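Local coordinates for protein filamentous hemagglutinin (Bordetella pertussis, PDB 1RWR) that serves as a secreted adhesin whose amino-terminal domain probably directs its export across the outer membrane by two-partner secretion, at residues A[34-37]-A[38-41]. Sequence-based numbering, arbitrary orientation.
Sequences NKFQ and QFNV
One face of the Phe36 ring receives the edge of Phe39, whose CD1 stands 3.5 Å above the plane of the Phe36 ring, over its centre. The Phe39 ring in turn has Phe36 CD1 at its own edge, in plane. This is a T-shaped (edge-to-face) pair, with centroids 4.8 Å apart and planes at 69°. Its closest carbons are Phe36 CE2 and Phe39 CD1, 3.7 Å from each other. The two rings reach the same side of the chain by different first torsions: Phe36 CG lies beside its backbone N (chi1 -70°), whereas Phe39 CG swings opposite its own N (chi1 -170°). The Gln38 carbonyl O comes in beside Phe36, 3.5 Å from Phe36 CB, oblique to the ring. Both phenylalanines are buried, touching Ala78 on the neighbouring strand 75-80, while Phe48 and Val80 add to the surroundings of Phe39.

The side chains of Gln37 and Gln38 run alongside each other in one direction, their amides clearly tilted against each other. Gln37 is bent at its second torsion, and its OE1 takes a weak hydrogen bond from Gln38 NE2 at 3.3 Å, long yet fairly straight. The stronger polar partners lie beyond this pair: Gln37 NE2 binds Asp82 OD2, and Gln38 OE1 accepts from the N of Gln1.

The chain bends sharply at Gln37, leaving strand 31-36 of the long parallel sheet. Gln37 and Gln38 lie together opposite Val4 of strand 4-5, a classic beta bulge. With the edge-to-face phenylalanines turned inward and the glutamine amides on the other side of the chain, residues 34-41 form a corner of the beta-helix of the TPS domain.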
# COMPACT_ATOMS: atom_id res chain seq x y z
N ASN A 34 -14.86 0.80 -7.15
CA ASN A 34 -14.97 -0.31 -8.05
C ASN A 34 -14.94 -1.61 -7.26
O ASN A 34 -13.97 -1.88 -6.55
CB ASN A 34 -13.80 -0.29 -9.01
CG ASN A 34 -13.79 0.96 -9.84
OD1 ASN A 34 -14.52 1.02 -10.83
ND2 ASN A 34 -13.09 2.03 -9.35
N LYS A 35 -16.01 -2.38 -7.34
CA LYS A 35 -16.08 -3.68 -6.66
C LYS A 35 -15.76 -4.75 -7.66
O LYS A 35 -16.15 -4.67 -8.83
CB LYS A 35 -17.45 -3.92 -6.03
CG LYS A 35 -17.68 -3.06 -4.77
CD LYS A 35 -19.10 -3.17 -4.28
CE LYS A 35 -19.34 -2.30 -3.07
NZ LYS A 35 -18.93 -3.01 -1.80
N PHE A 36 -15.03 -5.75 -7.20
CA PHE A 36 -14.61 -6.89 -7.98
C PHE A 36 -14.85 -8.17 -7.22
O PHE A 36 -14.58 -8.25 -6.02
CB PHE A 36 -13.10 -6.83 -8.22
CG PHE A 36 -12.66 -5.74 -9.14
CD1 PHE A 36 -12.49 -5.99 -10.48
CD2 PHE A 36 -12.42 -4.45 -8.64
CE1 PHE A 36 -12.07 -4.97 -11.35
CE2 PHE A 36 -11.99 -3.46 -9.52
CZ PHE A 36 -11.82 -3.73 -10.86
N GLN A 37 -15.33 -9.18 -7.93
CA GLN A 37 -15.36 -10.54 -7.40
C GLN A 37 -13.93 -11.09 -7.24
O GLN A 37 -13.63 -11.75 -6.22
CB GLN A 37 -16.15 -11.43 -8.35
CG GLN A 37 -16.58 -12.74 -7.76
CD GLN A 37 -15.76 -13.90 -8.26
OE1 GLN A 37 -15.52 -14.03 -9.47
NE2 GLN A 37 -15.33 -14.76 -7.33
N GLN A 38 -13.09 -10.80 -8.24
CA GLN A 38 -11.68 -11.16 -8.28
C GLN A 38 -10.86 -9.98 -8.82
O GLN A 38 -11.25 -9.36 -9.83
CB GLN A 38 -11.45 -12.37 -9.20
CG GLN A 38 -12.00 -13.66 -8.63
CD GLN A 38 -11.63 -14.84 -9.46
OE1 GLN A 38 -10.48 -15.32 -9.40
NE2 GLN A 38 -12.58 -15.31 -10.26
N PHE A 39 -9.77 -9.64 -8.13
CA PHE A 39 -8.83 -8.61 -8.60
C PHE A 39 -7.40 -9.07 -8.50
O PHE A 39 -6.89 -9.35 -7.39
CB PHE A 39 -9.00 -7.30 -7.82
CG PHE A 39 -8.24 -6.17 -8.41
CD1 PHE A 39 -8.81 -5.40 -9.40
CD2 PHE A 39 -6.94 -5.89 -7.99
CE1 PHE A 39 -8.10 -4.35 -9.99
CE2 PHE A 39 -6.20 -4.88 -8.61
CZ PHE A 39 -6.79 -4.12 -9.61
N ASN A 40 -6.75 -9.19 -9.65
CA ASN A 40 -5.37 -9.59 -9.74
C ASN A 40 -4.74 -8.84 -10.89
O ASN A 40 -5.40 -8.61 -11.92
CB ASN A 40 -5.27 -11.12 -10.01
CG ASN A 40 -5.87 -11.92 -8.91
OD1 ASN A 40 -5.22 -12.15 -7.88
ND2 ASN A 40 -7.14 -12.31 -9.07
N VAL A 41 -3.46 -8.54 -10.77
CA VAL A 41 -2.70 -7.88 -11.82
C VAL A 41 -1.42 -8.73 -12.05
O VAL A 41 -0.73 -9.12 -11.11
CB VAL A 41 -2.33 -6.43 -11.43
CG1 VAL A 41 -1.52 -5.78 -12.54
CG2 VAL A 41 -3.60 -5.62 -11.16